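Local coordinates for protein putative cyclohexadienyl dehydrogenase and ADH prephenate dehydrogenase (Rhizobium meliloti, PDB 4WJI) that probably catalyses the NAD(P)-dependent oxidative decarboxylation of prephenate to 3-(4-hydroxyphenyl)pyruvate on the route to tyrosine, and is captured with NADP and tyrosine bound, at residues F4-I10 and A65-S71; V116-P120 and T153-V158; R37-L42 and R53-S57. All blocks are in the same frame, centred on the assembly; numbering follows the deposited sequence.

Contact 1. Residues F4-I10 and A65-S71; sequences FQTIALI and ADLVVVS. With NAP (NADP nicotinamide-adenine-dinucleotide phosphate), chain B.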
loop_
_atom_site.group_PDB
_atom_site.type_symbol
_atom_site.label_atom_id
_atom_site.label_comp_id
_atom_site.label_asym_id
_atom_site.label_seq_id
_atom_site.Cartn_x
_atom_site.Cartn_y
_atom_site.Cartn_z
ATOM N N PHE A 4 -15.524 32.298 -10.851
ATOM C CA PHE A 4 -16.489 32.676 -9.827
ATOM C C PHE A 4 -16.021 33.975 -9.223
ATOM O O PHE A 4 -14.848 34.128 -8.927
ATOM C CB PHE A 4 -16.539 31.627 -8.719
ATOM C CG PHE A 4 -17.049 30.279 -9.192
ATOM C CD1 PHE A 4 -18.394 30.038 -9.298
ATOM C CD2 PHE A 4 -16.162 29.325 -9.646
ATOM C CE1 PHE A 4 -18.866 28.829 -9.794
ATOM C CE2 PHE A 4 -16.610 28.108 -10.149
ATOM C CZ PHE A 4 -17.978 27.870 -10.243
ATOM N N GLN A 5 -16.930 34.909 -8.949
ATOM C CA GLN A 5 -16.488 36.170 -8.344
ATOM C C GLN A 5 -16.038 35.921 -6.916
ATOM O O GLN A 5 -15.007 36.432 -6.512
ATOM C CB GLN A 5 -17.596 37.204 -8.425
ATOM C CG GLN A 5 -17.201 38.562 -7.799
ATOM C CD GLN A 5 -16.041 39.207 -8.554
ATOM O OE1 GLN A 5 -16.090 39.337 -9.767
ATOM N NE2 GLN A 5 -15.021 39.587 -7.855
ATOM N N THR A 6 -16.780 35.118 -6.146
ATOM C CA THR A 6 -16.411 34.842 -4.765
ATOM C C THR A 6 -16.610 33.341 -4.490
ATOM O O THR A 6 -17.680 32.774 -4.781
ATOM C CB THR A 6 -17.322 35.571 -3.826
ATOM O OG1 THR A 6 -17.262 36.985 -4.113
ATOM C CG2 THR A 6 -16.874 35.334 -2.389
ATOM N N ILE A 7 -15.559 32.707 -3.983
ATOM C CA ILE A 7 -15.582 31.313 -3.556
ATOM C C ILE A 7 -15.351 31.277 -2.062
ATOM O O ILE A 7 -14.345 31.801 -1.602
ATOM C CB ILE A 7 -14.545 30.451 -4.268
ATOM C CG1 ILE A 7 -14.738 30.509 -5.806
ATOM C CG2 ILE A 7 -14.616 29.016 -3.748
ATOM C CD1 ILE A 7 -13.718 29.709 -6.535
ATOM N N ALA A 8 -16.300 30.656 -1.325
ATOM C CA ALA A 8 -16.157 30.474 0.116
ATOM C C ALA A 8 -15.770 29.023 0.394
ATOM O O ALA A 8 -16.442 28.080 -0.082
ATOM C CB ALA A 8 -17.465 30.759 0.808
ATOM N N LEU A 9 -14.676 28.852 1.151
ATOM C CA LEU A 9 -14.175 27.522 1.504
ATOM C C LEU A 9 -14.482 27.309 2.951
ATOM O O LEU A 9 -13.946 28.014 3.814
ATOM C CB LEU A 9 -12.670 27.451 1.277
ATOM C CG LEU A 9 -12.257 27.724 -0.183
ATOM C CD1 LEU A 9 -10.744 27.683 -0.308
ATOM C CD2 LEU A 9 -12.915 26.742 -1.168
ATOM N N ILE A 10 -15.370 26.343 3.215
ATOM C CA ILE A 10 -15.718 25.998 4.608
ATOM C C ILE A 10 -14.985 24.706 4.948
ATOM O O ILE A 10 -15.317 23.629 4.425
ATOM C CB ILE A 10 -17.222 25.782 4.788
ATOM C CG1 ILE A 10 -18.004 27.027 4.348
ATOM C CG2 ILE A 10 -17.511 25.412 6.263
ATOM C CD1 ILE A 10 -19.509 26.934 4.422
ATOM N N ALA A 65 -21.455 34.743 -1.691
ATOM C CA ALA A 65 -20.593 33.775 -2.372
ATOM C C ALA A 65 -21.305 33.064 -3.523
ATOM O O ALA A 65 -22.445 32.625 -3.391
ATOM C CB ALA A 65 -20.037 32.758 -1.391
ATOM N N ASP A 66 -20.623 32.971 -4.644
ATOM C CA ASP A 66 -21.143 32.309 -5.835
ATOM C C ASP A 66 -20.957 30.805 -5.756
ATOM O O ASP A 66 -21.812 30.046 -6.249
ATOM C CB ASP A 66 -20.422 32.842 -7.086
ATOM C CG ASP A 66 -20.562 34.338 -7.222
ATOM O OD1 ASP A 66 -21.701 34.821 -7.530
ATOM O OD2 ASP A 66 -19.558 35.039 -6.893
ATOM N N LEU A 67 -19.842 30.358 -5.148
ATOM C CA LEU A 67 -19.550 28.930 -4.952
ATOM C C LEU A 67 -19.135 28.764 -3.476
ATOM O O LEU A 67 -18.328 29.548 -2.963
ATOM C CB LEU A 67 -18.404 28.472 -5.852
ATOM C CG LEU A 67 -17.993 27.008 -5.664
ATOM C CD1 LEU A 67 -19.108 26.077 -6.054
ATOM C CD2 LEU A 67 -16.750 26.764 -6.490
ATOM N N VAL A 68 -19.736 27.769 -2.806
ATOM C CA VAL A 68 -19.413 27.408 -1.435
ATOM C C VAL A 68 -18.964 25.962 -1.447
ATOM O O VAL A 68 -19.702 25.080 -1.932
ATOM C CB VAL A 68 -20.652 27.531 -0.532
ATOM C CG1 VAL A 68 -20.344 27.106 0.884
ATOM C CG2 VAL A 68 -21.178 28.955 -0.570
ATOM N N VAL A 69 -17.711 25.726 -1.019
ATOM C CA VAL A 69 -17.159 24.363 -1.018
ATOM C C VAL A 69 -17.005 23.940 0.430
ATOM O O VAL A 69 -16.233 24.550 1.193
ATOM C CB VAL A 69 -15.762 24.341 -1.701
ATOM C CG1 VAL A 69 -15.223 22.915 -1.771
ATOM C CG2 VAL A 69 -15.800 24.951 -3.069
ATOM N N VAL A 70 -17.702 22.865 0.784
ATOM C CA VAL A 70 -17.684 22.329 2.143
ATOM C C VAL A 70 -16.705 21.129 2.179
ATOM O O VAL A 70 -16.932 20.145 1.482
ATOM C CB VAL A 70 -19.090 21.914 2.591
ATOM C CG1 VAL A 70 -19.048 21.339 4.001
ATOM C CG2 VAL A 70 -20.047 23.097 2.513
ATOM N N SER A 71 -15.642 21.251 2.973
ATOM C CA SER A 71 -14.546 20.253 3.081
ATOM C C SER A 71 -14.279 19.922 4.546
ATOM O O SER A 71 -13.246 20.245 5.094
ATOM C CB SER A 71 -13.231 20.747 2.400
ATOM O OG SER A 71 -13.481 21.201 1.047
HETATM P PA NAP B . -8.722 17.616 7.419
HETATM O O1A NAP B . -7.424 17.904 6.769
HETATM O O2A NAP B . -8.798 16.946 8.750
HETATM O O5B NAP B . -9.516 19.005 7.554
HETATM C C5B NAP B . -10.709 19.073 8.325
HETATM C C4B NAP B . -11.385 20.439 8.223
HETATM O O4B NAP B . -12.697 20.323 8.761
HETATM C C3B NAP B . -10.703 21.500 9.068
HETATM O O3B NAP B . -10.957 22.798 8.555
HETATM C C2B NAP B . -11.425 21.399 10.385
HETATM O O2B NAP B . -11.429 22.613 11.083
HETATM C C1B NAP B . -12.830 21.107 9.934
HETATM N N9A NAP B . -13.730 20.416 10.898
HETATM C C8A NAP B . -13.502 19.297 11.567
HETATM N N7A NAP B . -14.511 18.898 12.298
HETATM C C5A NAP B . -15.473 19.841 12.095
HETATM C C6A NAP B . -16.780 19.999 12.598
HETATM N N6A NAP B . -17.308 19.110 13.461
HETATM N N1A NAP B . -17.470 21.035 12.168
HETATM C C2A NAP B . -16.925 21.884 11.313
HETATM N N3A NAP B . -15.711 21.830 10.798
HETATM C C4A NAP B . -15.002 20.790 11.218
HETATM O O3 NAP B . -9.693 16.829 6.417
HETATM P PN NAP B . -9.699 16.607 4.836
HETATM O O1N NAP B . -8.791 15.509 4.597
HETATM O O2N NAP B . -9.521 17.873 4.126
HETATM O O5D NAP B . -11.185 16.020 4.604
HETATM C C5D NAP B . -12.303 16.851 4.414
HETATM C C4D NAP B . -13.357 16.077 3.626
HETATM O O4D NAP B . -12.766 15.613 2.430
HETATM C C3D NAP B . -13.861 14.853 4.330
HETATM O O3D NAP B . -15.260 14.731 4.136
HETATM C C2D NAP B . -13.128 13.705 3.679
HETATM O O2D NAP B . -13.904 12.536 3.741
HETATM C C1D NAP B . -13.034 14.243 2.252
HETATM N N1N NAP B . -11.894 13.756 1.460
HETATM C C2N NAP B . -10.720 13.495 2.039
HETATM C C3N NAP B . -9.653 13.037 1.304
HETATM C C7N NAP B . -8.307 12.695 1.901
HETATM O O7N NAP B . -7.556 11.997 1.275
HETATM N N7N NAP B . -8.020 13.185 3.086
HETATM C C4N NAP B . -9.825 12.869 -0.044
HETATM C C5N NAP B . -11.036 13.172 -0.610
HETATM C C6N NAP B . -12.088 13.591 0.158
HETATM P P2B NAP B . -10.508 22.844 12.382
HETATM O O1X NAP B . -9.148 22.335 12.037
HETATM O O2X NAP B . -10.554 24.333 12.572
HETATM O O3X NAP B . -11.085 22.071 13.553
HETATM O O HOH W 1 -19.623 37.344 -5.458
#
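Ile7, Ala8, Leu9 and Ile10 pair in register with Leu67, Val68, Val69 and Val70 as neighbouring parallel strands of the Rossmann-type sheet. Branched and leucine side chains suit these strands, since both faces lie under helices. On the face of Ile7 and Leu9, turned to helix 14-26, Ile7 CG2 rests toward the notch between Leu67 CD2 and Val69 CG2, while Leu9 lies alongside Val69, its CD2 3.8 Å from Val69 CB. On the other face the small Ala8 leaves a hollow for Ala65, with Ala8 CB 3.9 Å from Ala65 CB. Ile10 thrusts CD1 against Val68 CG1 at 3.6 Å; helix 77-84 packs on Ile10 and Val70. Before the corner at Gln5, the Phe4 ring is a flat lid: Leu67 CB presses on one face as a CH-pi contact, 4.0 Å from the ring centroid. With CG anti to its carbonyl carbon (chi1 -57°), Asp66 reaches back to the corner of the chain, its OD1 paired with Lys89. Water 1 bridges OD2 to Thr6 OG1, and through its anti lone pair Asp66 OD2 accepts from Thr6 N at 2.9 Å.

Contact 2. Residues V116-P120 and T153-V158; sequences VHFVP and TDEEAV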
loop_
_atom_site.group_PDB
_atom_site.type_symbol
_atom_site.label_atom_id
_atom_site.label_comp_id
_atom_site.label_asym_id
_atom_site.label_seq_id
_atom_site.Cartn_x
_atom_site.Cartn_y
_atom_site.Cartn_z
ATOM N N VAL A 116 -31.025 27.809 -4.085
ATOM C CA VAL A 116 -29.600 27.514 -4.281
ATOM C C VAL A 116 -29.436 26.186 -4.981
ATOM O O VAL A 116 -30.353 25.357 -4.982
ATOM C CB VAL A 116 -28.798 27.533 -2.994
ATOM C CG1 VAL A 116 -28.972 28.843 -2.245
ATOM C CG2 VAL A 116 -29.039 26.362 -2.110
ATOM N N HIS A 117 -28.288 26.014 -5.630
ATOM C CA HIS A 117 -28.000 24.789 -6.374
ATOM C C HIS A 117 -27.026 23.890 -5.607
ATOM O O HIS A 117 -25.875 24.243 -5.368
ATOM C CB HIS A 117 -27.365 25.113 -7.728
ATOM C CG HIS A 117 -28.097 26.154 -8.504
ATOM N ND1 HIS A 117 -29.392 25.974 -8.919
ATOM C CD2 HIS A 117 -27.732 27.396 -8.903
ATOM C CE1 HIS A 117 -29.790 27.058 -9.570
ATOM N NE2 HIS A 117 -28.798 27.935 -9.581
ATOM N N PHE A 118 -27.449 22.693 -5.294
ATOM C CA PHE A 118 -26.647 21.755 -4.484
ATOM C C PHE A 118 -26.074 20.703 -5.414
ATOM O O PHE A 118 -26.846 19.870 -5.943
ATOM C CB PHE A 118 -27.578 21.117 -3.426
ATOM C CG PHE A 118 -26.918 20.151 -2.504
ATOM C CD1 PHE A 118 -25.605 20.333 -2.061
ATOM C CD2 PHE A 118 -27.625 19.073 -2.025
ATOM C CE1 PHE A 118 -24.999 19.431 -1.176
ATOM C CE2 PHE A 118 -27.049 18.188 -1.123
ATOM C CZ PHE A 118 -25.722 18.359 -0.709
ATOM N N VAL A 119 -24.755 20.713 -5.596
ATOM C CA VAL A 119 -24.075 19.787 -6.511
ATOM C C VAL A 119 -22.972 19.077 -5.759
ATOM O O VAL A 119 -21.875 19.597 -5.656
ATOM C CB VAL A 119 -23.455 20.499 -7.733
ATOM C CG1 VAL A 119 -22.958 19.440 -8.723
ATOM C CG2 VAL A 119 -24.481 21.434 -8.380
ATOM N N PRO A 120 -23.276 17.935 -5.172
ATOM C CA PRO A 120 -22.302 17.207 -4.360
ATOM C C PRO A 120 -21.141 16.683 -5.199
ATOM O O PRO A 120 -21.336 16.317 -6.310
ATOM C CB PRO A 120 -23.118 16.043 -3.787
ATOM C CG PRO A 120 -24.537 16.453 -3.902
ATOM C CD PRO A 120 -24.591 17.271 -5.167
ATOM N N THR A 153 -31.495 18.840 -10.608
ATOM C CA THR A 153 -30.491 19.887 -10.356
ATOM C C THR A 153 -30.254 20.698 -11.642
ATOM O O THR A 153 -30.207 20.143 -12.733
ATOM C CB THR A 153 -29.175 19.277 -9.852
ATOM O OG1 THR A 153 -29.420 18.437 -8.720
ATOM C CG2 THR A 153 -28.212 20.381 -9.455
ATOM N N ASP A 154 -30.123 22.012 -11.479
ATOM C CA ASP A 154 -29.809 22.978 -12.539
ATOM C C ASP A 154 -28.601 22.541 -13.355
ATOM O O ASP A 154 -27.510 22.376 -12.819
ATOM C CB ASP A 154 -29.569 24.370 -11.886
ATOM C CG ASP A 154 -29.336 25.488 -12.905
ATOM O OD1 ASP A 154 -28.382 25.407 -13.673
ATOM O OD2 ASP A 154 -30.109 26.480 -12.946
ATOM N N GLU A 155 -28.766 22.367 -14.662
ATOM C CA GLU A 155 -27.698 21.777 -15.477
ATOM C C GLU A 155 -26.578 22.762 -15.700
ATOM O O GLU A 155 -25.420 22.354 -15.913
ATOM C CB GLU A 155 -28.222 21.152 -16.808
ATOM C CG GLU A 155 -29.042 19.861 -16.609
ATOM C CD GLU A 155 -28.273 18.633 -16.084
ATOM O OE1 GLU A 155 -27.059 18.472 -16.372
ATOM O OE2 GLU A 155 -28.907 17.788 -15.395
ATOM N N GLU A 156 -26.876 24.058 -15.602
ATOM C CA GLU A 156 -25.821 25.051 -15.729
ATOM C C GLU A 156 -24.926 25.040 -14.487
ATOM O O GLU A 156 -23.709 25.153 -14.626
ATOM C CB GLU A 156 -26.366 26.443 -16.008
ATOM C CG GLU A 156 -25.317 27.399 -16.591
ATOM C CD GLU A 156 -24.861 28.466 -15.633
ATOM O OE1 GLU A 156 -25.460 28.583 -14.543
ATOM O OE2 GLU A 156 -23.909 29.201 -15.987
ATOM N N ALA A 157 -25.508 24.876 -13.314
ATOM C CA ALA A 157 -24.732 24.734 -12.082
ATOM C C ALA A 157 -23.791 23.504 -12.166
ATOM O O ALA A 157 -22.603 23.588 -11.834
ATOM C CB ALA A 157 -25.667 24.665 -10.862
ATOM N N VAL A 158 -24.316 22.385 -12.657
ATOM C CA VAL A 158 -23.511 21.172 -12.782
ATOM C C VAL A 158 -22.352 21.451 -13.768
ATOM O O VAL A 158 -21.231 21.111 -13.505
ATOM C CB VAL A 158 -24.353 19.941 -13.214
ATOM C CG1 VAL A 158 -23.480 18.749 -13.328
ATOM C CG2 VAL A 158 -25.466 19.668 -12.218
HETATM O O HOH W 2 -30.708 23.244 -8.623
HETATM O O HOH W 3 -29.564 19.417 -6.018
#
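His117 reaches from its strand onto the first turn of helix 155-167, and nearly every atom of its side chain meets Asp154 or Ala157. CB begins the contact 3.6 Å from Ala157 CB. CG comes next, still against that methyl, and CD2 skirts it too; the small methyl of alanine lets the ring lie close to the helix. The chi1 of His117, -49°, with CG anti to the carbonyl carbon, swings the ring toward the helix start. ND1 lies 3.4 Å from Asp154 CB, while in the plane of the ring it meets water 2, a water that accepts a bond from Asp154 N. Farther out, CE1 approaches Asp154 OD2 at 3.4 Å, and NE2 lies 3.9 Å from the same oxygen. The carboxylate carbon stands over one ring face, the two planes 56° apart, so the charge is set above the imidazole; its nearness would probably favour a protonated ring. Asp154 suits this place because it is the N-cap residue, and its other oxygen, OD1, accepts from Ala157 N at 2.9 Å and, weakly, from Glu156 N. Two residues on along the strand, Val119 CG2 meets Thr153 CG2 and Ala157 CB, and water 3 joins Phe118 O to Thr153 OG1, which also bonds to Pro150 O. The helix start thus lies against one side of strand 117-123, with Ala157 also touching Ile93 of strand 93-96, while Phe118 turns from it to pack on helix 102-108.

Contact 3. Residues R37-L42 and R53-S57; sequences RSEATL and RYTLS. With NAP (NADP nicotinamide-adenine-dinucleotide phosphate), chain B.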
loop_
_atom_site.group_PDB
_atom_site.type_symbol
_atom_site.label_atom_id
_atom_site.label_comp_id
_atom_site.label_asym_id
_atom_site.label_seq_id
_atom_site.Cartn_x
_atom_site.Cartn_y
_atom_site.Cartn_z
ATOM N N ARG A 37 -13.556 26.008 11.825
ATOM C CA ARG A 37 -14.169 26.194 13.131
ATOM C C ARG A 37 -13.209 26.744 14.170
ATOM O O ARG A 37 -13.627 27.537 14.998
ATOM C CB ARG A 37 -14.867 24.976 13.655
ATOM C CG ARG A 37 -14.019 23.776 13.682
ATOM C CD ARG A 37 -14.636 22.720 14.582
ATOM N NE ARG A 37 -13.671 21.643 14.631
ATOM C CZ ARG A 37 -13.850 20.490 15.237
ATOM N NH1 ARG A 37 -15.016 20.209 15.809
ATOM N NH2 ARG A 37 -12.869 19.603 15.224
ATOM N N SER A 38 -11.921 26.386 14.108
ATOM C CA SER A 38 -11.014 26.821 15.153
ATOM C C SER A 38 -10.155 28.037 14.827
ATOM O O SER A 38 -9.733 28.246 13.678
ATOM C CB SER A 38 -10.134 25.656 15.553
ATOM O OG SER A 38 -9.079 25.423 14.654
ATOM N N GLU A 39 -9.848 28.820 15.879
ATOM C CA GLU A 39 -8.976 29.986 15.717
ATOM C C GLU A 39 -7.578 29.521 15.264
ATOM O O GLU A 39 -6.933 30.165 14.420
ATOM C CB GLU A 39 -8.909 30.869 16.990
ATOM C CG GLU A 39 -10.300 31.255 17.535
ATOM C CD GLU A 39 -10.324 32.303 18.665
ATOM O OE1 GLU A 39 -11.098 32.107 19.655
ATOM O OE2 GLU A 39 -9.622 33.339 18.551
ATOM N N ALA A 40 -7.113 28.393 15.803
ATOM C CA ALA A 40 -5.771 27.917 15.484
ATOM C C ALA A 40 -5.638 27.610 13.982
ATOM O O ALA A 40 -4.668 28.013 13.308
ATOM C CB ALA A 40 -5.427 26.691 16.307
ATOM N N THR A 41 -6.620 26.896 13.438
ATOM C CA THR A 41 -6.534 26.560 12.020
ATOM C C THR A 41 -6.726 27.785 11.164
ATOM O O THR A 41 -6.077 27.940 10.145
ATOM C CB THR A 41 -7.557 25.459 11.662
ATOM O OG1 THR A 41 -7.301 24.326 12.494
ATOM C CG2 THR A 41 -7.454 25.000 10.250
ATOM N N LEU A 42 -7.598 28.684 11.588
ATOM C CA LEU A 42 -7.804 29.901 10.791
ATOM C C LEU A 42 -6.530 30.760 10.739
ATOM O O LEU A 42 -6.210 31.315 9.680
ATOM C CB LEU A 42 -9.012 30.708 11.303
ATOM C CG LEU A 42 -9.526 31.824 10.408
ATOM C CD1 LEU A 42 -10.134 31.230 9.135
ATOM C CD2 LEU A 42 -10.509 32.714 11.150
ATOM N N ARG A 53 -10.180 36.846 2.503
ATOM C CA ARG A 53 -10.973 37.230 3.661
ATOM C C ARG A 53 -11.087 36.004 4.550
ATOM O O ARG A 53 -11.157 34.902 4.073
ATOM C CB ARG A 53 -12.376 37.691 3.255
ATOM C CG ARG A 53 -12.487 38.926 2.354
ATOM C CD ARG A 53 -13.929 39.237 1.923
ATOM N N TYR A 54 -11.066 36.209 5.860
ATOM C CA TYR A 54 -11.137 35.118 6.809
ATOM C C TYR A 54 -12.190 35.355 7.867
ATOM O O TYR A 54 -12.357 36.479 8.300
ATOM C CB TYR A 54 -9.799 34.975 7.526
ATOM C CG TYR A 54 -8.626 34.732 6.629
ATOM C CD1 TYR A 54 -7.973 35.775 6.012
ATOM C CD2 TYR A 54 -8.170 33.470 6.399
ATOM C CE1 TYR A 54 -6.917 35.540 5.172
ATOM C CE2 TYR A 54 -7.108 33.238 5.570
ATOM C CZ TYR A 54 -6.491 34.282 4.963
ATOM O OH TYR A 54 -5.416 34.055 4.149
ATOM N N THR A 55 -12.863 34.307 8.307
ATOM C CA THR A 55 -13.841 34.433 9.389
ATOM C C THR A 55 -14.054 33.155 10.092
ATOM O O THR A 55 -13.889 32.083 9.505
ATOM C CB THR A 55 -15.196 34.966 8.869
ATOM O OG1 THR A 55 -16.151 35.062 9.927
ATOM C CG2 THR A 55 -15.762 34.110 7.760
ATOM N N LEU A 56 -14.393 33.250 11.375
ATOM C CA LEU A 56 -14.801 32.098 12.151
ATOM C C LEU A 56 -16.257 31.680 11.936
ATOM O O LEU A 56 -16.662 30.580 12.363
ATOM C CB LEU A 56 -14.556 32.360 13.635
ATOM C CG LEU A 56 -13.114 32.598 14.098
ATOM C CD1 LEU A 56 -13.060 33.236 15.499
ATOM C CD2 LEU A 56 -12.341 31.273 14.092
ATOM N N SER A 57 -17.038 32.527 11.277
ATOM C CA SER A 57 -18.427 32.270 11.067
ATOM C C SER A 57 -18.686 31.785 9.664
ATOM O O SER A 57 -18.555 32.564 8.702
ATOM C CB SER A 57 -19.197 33.541 11.300
ATOM O OG SER A 57 -20.519 33.393 10.921
HETATM P PA NAP B . -8.722 17.616 7.419
HETATM O O1A NAP B . -7.424 17.904 6.769
HETATM O O2A NAP B . -8.798 16.946 8.750
HETATM O O5B NAP B . -9.516 19.005 7.554
HETATM C C5B NAP B . -10.709 19.073 8.325
HETATM C C4B NAP B . -11.385 20.439 8.223
HETATM O O4B NAP B . -12.697 20.323 8.761
HETATM C C3B NAP B . -10.703 21.500 9.068
HETATM O O3B NAP B . -10.957 22.798 8.555
HETATM C C2B NAP B . -11.425 21.399 10.385
HETATM O O2B NAP B . -11.429 22.613 11.083
HETATM C C1B NAP B . -12.830 21.107 9.934
HETATM N N9A NAP B . -13.730 20.416 10.898
HETATM C C8A NAP B . -13.502 19.297 11.567
HETATM N N7A NAP B . -14.511 18.898 12.298
HETATM C C5A NAP B . -15.473 19.841 12.095
HETATM C C6A NAP B . -16.780 19.999 12.598
HETATM N N6A NAP B . -17.308 19.110 13.461
HETATM N N1A NAP B . -17.470 21.035 12.168
HETATM C C2A NAP B . -16.925 21.884 11.313
HETATM N N3A NAP B . -15.711 21.830 10.798
HETATM C C4A NAP B . -15.002 20.790 11.218
HETATM O O3 NAP B . -9.693 16.829 6.417
HETATM P PN NAP B . -9.699 16.607 4.836
HETATM O O1N NAP B . -8.791 15.509 4.597
HETATM O O2N NAP B . -9.521 17.873 4.126
HETATM O O5D NAP B . -11.185 16.020 4.604
HETATM C C5D NAP B . -12.303 16.851 4.414
HETATM C C4D NAP B . -13.357 16.077 3.626
HETATM O O4D NAP B . -12.766 15.613 2.430
HETATM C C3D NAP B . -13.861 14.853 4.330
HETATM O O3D NAP B . -15.260 14.731 4.136
HETATM C C2D NAP B . -13.128 13.705 3.679
HETATM O O2D NAP B . -13.904 12.536 3.741
HETATM C C1D NAP B . -13.034 14.243 2.252
HETATM N N1N NAP B . -11.894 13.756 1.460
HETATM C C2N NAP B . -10.720 13.495 2.039
HETATM C C3N NAP B . -9.653 13.037 1.304
HETATM C C7N NAP B . -8.307 12.695 1.901
HETATM O O7N NAP B . -7.556 11.997 1.275
HETATM N N7N NAP B . -8.020 13.185 3.086
HETATM C C4N NAP B . -9.825 12.869 -0.044
HETATM C C5N NAP B . -11.036 13.172 -0.610
HETATM C C6N NAP B . -12.088 13.591 0.158
HETATM P P2B NAP B . -10.508 22.844 12.382
HETATM O O1X NAP B . -9.148 22.335 12.037
HETATM O O2X NAP B . -10.554 24.333 12.572
HETATM O O3X NAP B . -11.085 22.071 13.553
HETATM O O HOH W 4 -15.955 28.767 14.305
#
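Leu42 sets CD1 at the edge of the Tyr54 ring, near its plane and 4.0 Å from Tyr54 CD2. The other flat group, the Arg37 guanidinium, lies with one face over the adenine of NADP, its CZ 3.4 Å from N7A, while at its edge NE points in plane at O3X of the 2'-phosphate, giving a 2.8 Å bond that is nearly straight at 172°. Arginine suits the site because it offers a flat face to the base and charge to the phosphate. Arg37 and Ser38 follow strand 29-35 in the beta-alpha-beta unit it forms with helix 39-48 and strand 53-55, where Rossmann enzymes commonly recognise the ribose. Ser38 gives O2X both its N and its OG, while Thr41 OG1 donates to O1X; Ser38 is also the N-cap residue, its OG accepting from Thr41 N at 3.1 Å. With an alanine here, O2X would probably keep only the amide of this residue and Thr41 N would be left without its cap. Away from the phosphate, Leu42 CD2 meets Leu56 CD2 at 3.8 Å, and Leu56 CD1 lies against the aliphatic CG of Glu39. Water 4 donates to Arg37 O and to Leu56 O, 2.7 Å from each.

Overall arrangement
Strand 4-10, the first strand of the chain, is the first half of contact 1, which stays open until strand 67-70 returns beside it. Nested within that loop, contact 3 closes a much shorter one, joining the start of helix 39-48 to strand 53-55 at an outermost position of the sheet. Both touch NADP: contact 1 through Ser71 near the nicotinamide-side ribose, contact 3 at the 2'-phosphate. Contact 2 follows in series, after contact 1 has closed, and closes a loop that contains strand 144-147, tying strand 117-123 to the start of helix 155-167. All three reach the same sheet; contact 1 is about 14 Å, centre to centre, from contact 2 and 15 Å from contact 3.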